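Local coordinates for MHC class I protein (Ginglymostoma cirratum, PDB 6LUP) that probably presents peptides to T cells at the cell surface, as MHC class I molecules do, with a peptide bound in its groove, at residues L5-T10 with Q31-D36; G25-Q30 with Q46-E51. One frame throughout, in Å; residues are numbered along the deposited sequence.

Contact 1: L5-T10 with Q31-D36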
# COMPACT_ATOMS: atom_id res chain seq x y z
N LEU A 5 9.90 5.06 8.38
CA LEU A 5 10.14 5.70 7.09
C LEU A 5 10.57 4.63 6.10
O LEU A 5 11.63 4.02 6.26
CB LEU A 5 11.22 6.79 7.23
CG LEU A 5 11.82 7.43 5.98
CD1 LEU A 5 10.79 8.17 5.15
CD2 LEU A 5 12.95 8.36 6.38
N ARG A 6 9.74 4.37 5.09
CA ARG A 6 9.98 3.26 4.17
C ARG A 6 9.82 3.67 2.71
O ARG A 6 8.95 4.47 2.37
CB ARG A 6 9.05 2.09 4.49
CG ARG A 6 9.15 1.58 5.93
CD ARG A 6 7.97 0.68 6.27
NE ARG A 6 6.70 1.37 6.03
CZ ARG A 6 5.53 0.76 5.89
NH1 ARG A 6 5.43 -0.56 5.99
NH2 ARG A 6 4.44 1.49 5.66
N TYR A 7 10.66 3.10 1.84
CA TYR A 7 10.60 3.35 0.41
C TYR A 7 10.37 2.07 -0.38
O TYR A 7 10.92 1.01 -0.04
CB TYR A 7 11.88 4.02 -0.06
CG TYR A 7 11.98 5.47 0.29
CD1 TYR A 7 12.50 5.88 1.53
CD2 TYR A 7 11.55 6.45 -0.60
CE1 TYR A 7 12.59 7.22 1.85
CE2 TYR A 7 11.64 7.80 -0.28
CZ TYR A 7 12.16 8.17 0.94
OH TYR A 7 12.25 9.50 1.26
N PHE A 8 9.58 2.17 -1.45
CA PHE A 8 9.22 1.02 -2.28
C PHE A 8 9.52 1.32 -3.74
O PHE A 8 8.95 2.25 -4.31
CB PHE A 8 7.73 0.66 -2.10
CG PHE A 8 7.36 0.33 -0.68
CD1 PHE A 8 7.16 1.33 0.26
CD2 PHE A 8 7.21 -1.00 -0.28
CE1 PHE A 8 6.84 1.02 1.58
CE2 PHE A 8 6.88 -1.31 1.03
CZ PHE A 8 6.70 -0.30 1.96
N PHE A 9 10.43 0.54 -4.32
CA PHE A 9 10.88 0.74 -5.69
C PHE A 9 10.37 -0.40 -6.56
O PHE A 9 10.57 -1.56 -6.22
CB PHE A 9 12.40 0.74 -5.78
CG PHE A 9 13.09 1.78 -4.94
CD1 PHE A 9 13.12 1.70 -3.55
CD2 PHE A 9 13.77 2.83 -5.55
CE1 PHE A 9 13.78 2.65 -2.79
CE2 PHE A 9 14.44 3.78 -4.80
CZ PHE A 9 14.44 3.70 -3.42
N THR A 10 9.73 -0.07 -7.68
CA THR A 10 9.31 -1.09 -8.65
C THR A 10 9.84 -0.77 -10.04
O THR A 10 9.56 0.29 -10.59
CB THR A 10 7.78 -1.25 -8.70
OG1 THR A 10 7.28 -1.55 -7.40
CG2 THR A 10 7.38 -2.38 -9.65
N GLN A 31 1.68 8.03 2.37
CA GLN A 31 2.57 8.30 1.25
C GLN A 31 2.86 9.79 1.18
O GLN A 31 1.94 10.60 1.26
CB GLN A 31 1.97 7.82 -0.07
CG GLN A 31 3.03 7.64 -1.15
CD GLN A 31 2.46 7.67 -2.55
OE1 GLN A 31 1.39 7.14 -2.82
NE2 GLN A 31 3.20 8.29 -3.47
N PHE A 32 4.13 10.15 1.03
CA PHE A 32 4.51 11.56 1.03
C PHE A 32 5.30 12.00 -0.20
O PHE A 32 5.31 13.17 -0.55
CB PHE A 32 5.20 11.97 2.34
CG PHE A 32 6.63 11.52 2.46
CD1 PHE A 32 6.95 10.18 2.66
CD2 PHE A 32 7.67 12.45 2.41
CE1 PHE A 32 8.27 9.77 2.77
CE2 PHE A 32 8.99 12.04 2.53
CZ PHE A 32 9.29 10.70 2.71
N VAL A 33 5.97 11.05 -0.86
CA VAL A 33 6.71 11.34 -2.09
C VAL A 33 6.46 10.28 -3.17
O VAL A 33 6.00 9.17 -2.88
CB VAL A 33 8.24 11.53 -1.86
CG1 VAL A 33 8.53 12.83 -1.12
CG2 VAL A 33 8.86 10.33 -1.14
N GLN A 34 6.75 10.65 -4.41
CA GLN A 34 6.59 9.77 -5.55
C GLN A 34 7.62 10.15 -6.60
O GLN A 34 7.98 11.32 -6.74
CB GLN A 34 5.17 9.89 -6.14
CG GLN A 34 4.83 8.91 -7.26
CD GLN A 34 5.22 9.39 -8.66
OE1 GLN A 34 5.56 10.56 -8.87
NE2 GLN A 34 5.19 8.47 -9.62
N TYR A 35 8.10 9.15 -7.32
CA TYR A 35 8.93 9.34 -8.49
C TYR A 35 8.56 8.29 -9.55
O TYR A 35 8.25 7.15 -9.21
CB TYR A 35 10.40 9.19 -8.10
CG TYR A 35 11.39 9.31 -9.23
CD1 TYR A 35 11.64 8.23 -10.08
CD2 TYR A 35 12.09 10.49 -9.44
CE1 TYR A 35 12.55 8.34 -11.12
CE2 TYR A 35 13.01 10.60 -10.47
CZ TYR A 35 13.23 9.52 -11.31
OH TYR A 35 14.14 9.62 -12.34
N ASP A 36 8.58 8.69 -10.82
CA ASP A 36 8.47 7.72 -11.92
C ASP A 36 9.34 8.07 -13.12
O ASP A 36 9.78 9.21 -13.27
CB ASP A 36 7.01 7.48 -12.34
CG ASP A 36 6.36 8.70 -12.96
OD1 ASP A 36 6.75 9.08 -14.08
OD2 ASP A 36 5.46 9.27 -12.33

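Contact 2: G25-Q30 with Q46-E51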
# COMPACT_ATOMS: atom_id res chain seq x y z
N GLY A 25 7.41 6.90 -1.34
CA GLY A 25 7.91 7.04 0.03
C GLY A 25 6.78 7.18 1.03
O GLY A 25 5.79 7.87 0.78
N TYR A 26 6.95 6.53 2.19
CA TYR A 26 5.96 6.54 3.26
C TYR A 26 6.56 6.95 4.59
O TYR A 26 7.61 6.45 4.98
CB TYR A 26 5.35 5.15 3.45
CG TYR A 26 4.36 4.74 2.40
CD1 TYR A 26 4.77 4.13 1.22
CD2 TYR A 26 2.99 4.92 2.61
CE1 TYR A 26 3.85 3.73 0.26
CE2 TYR A 26 2.06 4.53 1.65
CZ TYR A 26 2.50 3.94 0.48
OH TYR A 26 1.59 3.55 -0.47
N VAL A 27 5.87 7.85 5.28
CA VAL A 27 6.05 8.02 6.72
C VAL A 27 4.87 7.29 7.36
O VAL A 27 3.71 7.64 7.10
CB VAL A 27 6.06 9.50 7.14
CG1 VAL A 27 6.16 9.61 8.65
CG2 VAL A 27 7.22 10.24 6.47
N ASP A 28 5.16 6.28 8.18
CA ASP A 28 4.12 5.41 8.72
C ASP A 28 3.27 4.87 7.56
O ASP A 28 3.81 4.29 6.62
CB ASP A 28 3.26 6.14 9.77
CG ASP A 28 4.05 6.55 11.00
OD1 ASP A 28 4.88 5.73 11.48
OD2 ASP A 28 3.85 7.67 11.50
N ASP A 29 1.95 5.08 7.62
CA ASP A 29 1.06 4.62 6.56
C ASP A 29 0.77 5.67 5.49
O ASP A 29 -0.01 5.42 4.57
CB ASP A 29 -0.27 4.14 7.15
CG ASP A 29 -0.21 2.72 7.66
OD1 ASP A 29 0.86 2.08 7.60
OD2 ASP A 29 -1.27 2.25 8.13
N GLN A 30 1.37 6.84 5.61
CA GLN A 30 1.05 7.95 4.72
C GLN A 30 2.11 8.12 3.63
O GLN A 30 3.29 8.34 3.92
CB GLN A 30 0.87 9.23 5.53
CG GLN A 30 0.76 10.51 4.71
CD GLN A 30 0.52 11.73 5.58
OE1 GLN A 30 -0.50 11.82 6.26
NE2 GLN A 30 1.45 12.66 5.56
N GLN A 46 2.27 14.98 -0.37
CA GLN A 46 1.75 15.60 0.83
C GLN A 46 2.12 17.06 0.87
O GLN A 46 3.19 17.47 0.42
CB GLN A 46 2.28 14.92 2.09
CG GLN A 46 1.66 13.56 2.37
CD GLN A 46 0.17 13.63 2.64
OE1 GLN A 46 -0.33 14.57 3.26
NE2 GLN A 46 -0.55 12.61 2.19
N ARG A 47 1.23 17.85 1.45
CA ARG A 47 1.41 19.27 1.53
C ARG A 47 2.48 19.66 2.55
O ARG A 47 3.29 20.54 2.29
CB ARG A 47 0.09 19.95 1.85
CG ARG A 47 0.19 21.46 1.88
CD ARG A 47 -1.16 22.09 1.66
NE ARG A 47 -1.27 23.31 2.45
CZ ARG A 47 -1.75 23.36 3.69
NH1 ARG A 47 -2.19 22.26 4.30
NH2 ARG A 47 -1.80 24.53 4.32
N TRP A 48 2.47 18.99 3.70
CA TRP A 48 3.44 19.29 4.76
C TRP A 48 4.89 19.20 4.28
O TRP A 48 5.71 20.06 4.60
CB TRP A 48 3.19 18.46 6.02
CG TRP A 48 3.41 16.98 5.88
CD1 TRP A 48 2.45 16.03 5.67
CD2 TRP A 48 4.66 16.28 5.96
NE1 TRP A 48 3.02 14.79 5.61
CE2 TRP A 48 4.38 14.91 5.78
CE3 TRP A 48 5.99 16.67 6.16
CZ2 TRP A 48 5.38 13.93 5.79
CZ3 TRP A 48 6.98 15.70 6.17
CH2 TRP A 48 6.66 14.34 5.99
N VAL A 49 5.19 18.16 3.49
CA VAL A 49 6.53 17.99 2.94
C VAL A 49 6.81 19.01 1.83
O VAL A 49 7.95 19.46 1.67
CB VAL A 49 6.80 16.53 2.49
CG1 VAL A 49 6.05 16.19 1.21
CG2 VAL A 49 8.30 16.29 2.31
N LYS A 50 5.77 19.38 1.09
CA LYS A 50 5.90 20.39 0.05
C LYS A 50 6.27 21.75 0.65
O LYS A 50 7.13 22.44 0.13
CB LYS A 50 4.61 20.50 -0.76
CG LYS A 50 4.72 21.36 -2.02
CD LYS A 50 3.41 22.07 -2.32
CE LYS A 50 2.43 21.21 -3.11
NZ LYS A 50 2.45 21.55 -4.57
N GLU A 51 5.62 22.09 1.76
CA GLU A 51 5.84 23.35 2.47
C GLU A 51 7.20 23.40 3.16
O GLU A 51 7.84 24.45 3.19
CB GLU A 51 4.76 23.56 3.53
CG GLU A 51 3.43 24.05 2.99
CD GLU A 51 2.30 23.93 4.01
OE1 GLU A 51 1.24 24.58 3.82
OE2 GLU A 51 2.46 23.17 5.00

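Contact 1: L5-T10 with Q31-D36
Y7 meets both F32 and V33 across the sheet, while L5 also reaches F32, crossing it at about a right angle. The hydroxyl oxygen of Y7 comes nearest, with OH 3.5 Å from F32 CZ, and these two side chains likewise cross at about a right angle. Lower on the tyrosine ring, Y7 CE2 rests 3.9 Å from V33 CG2. L5 sends its CD1 branch to the same end of the phenylalanine, 3.8 Å from F32 CE1.

These contacts pass over a third strand. Strands 3-12 and 30-36 run nearly parallel, 16° apart, with axes 9.3 Å from each other, because strand 21-27 lies between them. G25 of that strand sits beneath the tyrosine: with no side chain in the way, its CA lies 3.7 Å from Y7 CD2. F32 and V33 form a classic beta bulge opposite G25, which turns two consecutive side chains to one face of the sheet. With chi1 at 77°, the F32 CG is placed between its backbone N and carbonyl carbon, and V33 CG2 covers the centre of one ring face, 3.8 Å above its plane.

Further out, the ring of Y169 from helix 148-172 meets F32, and W58 of helix 55-82 touches V33, so both groove walls bear on the cluster. On the other face of the sheet, Q31 NE2 bonds an acidic side chain of the other protein chain.

Leucine, valine and the aromatic rings suit this buried floor, where shape rather than polarity holds the strands' side chains together. The polar end of Y7 is the exception: its OH hydrogen-bonds the backbone of the bound peptide, which is consistent with the apolar packing helping to hold the ring where its hydroxyl meets the peptide.

Contact 2: G25-Q30 with Q46-E51
The Q30 chain runs straight out from the hairpin, its CG opposite the backbone N (chi1 170°) and the rest extended beyond, whereas that of Q46 is bent at chi2 (-63°), and the two flat amides thereby come to lie one on the other. Their planes are 20° apart, a stack in which Q30 CD is 3.5 Å from Q46 CD. The Q30 amide also reaches the indole of W48, arriving at its edge near the ring plane. Long, flexible, uncharged glutamines suit this partly exposed seam, since each can offer a flat surface together with polar atoms.

Below them, V27 CG2 stands 4.2 Å from W48 CH2, again at the edge of the indole. This apolar pair is buried, and V27 also touches L166 and Y169 of helix 148-172.

The hairpin itself is closed by a type II' turn from V27 to Q30, the tight two-residue connection between strands 21-27 and 30-36 in the floor of the peptide-binding platform. V27 N donates to Q30 O at 3.0 Å and Q30 N to V27 O at 2.9 Å. D28 and D29 form its tip, where D29 OD2 accepts from H205 N in the immunoglobulin domain.

On the opposing segment, Q46 occupies the N-cap position of helix 47-52. One helical turn along its exposed side, R47 NH2 forms a salt bridge with E51 OE1.

Overall arrangement
The four segments alternate along the chain, 5-10, 25-30, 31-36 and 46-51, so the two contacts interlock, their centres about 10 Å apart. Both lie in the peptide-binding domain, on or against its eight-stranded sheet. Strand 21-27 joins them: it lies between strands 3-12 and 30-36, and probable hydrogen bonds tie R6 to Y26 on one flank and G25 to F32 on the other. Contact 1 lies on the groove-facing side of the sheet, in the floor of the groove, while contact 2 lies at the hairpin end of the strands, where the short helix 47-52 packs. Together they connect the peptide-bearing floor with the end of the platform that faces the immunoglobulin domain.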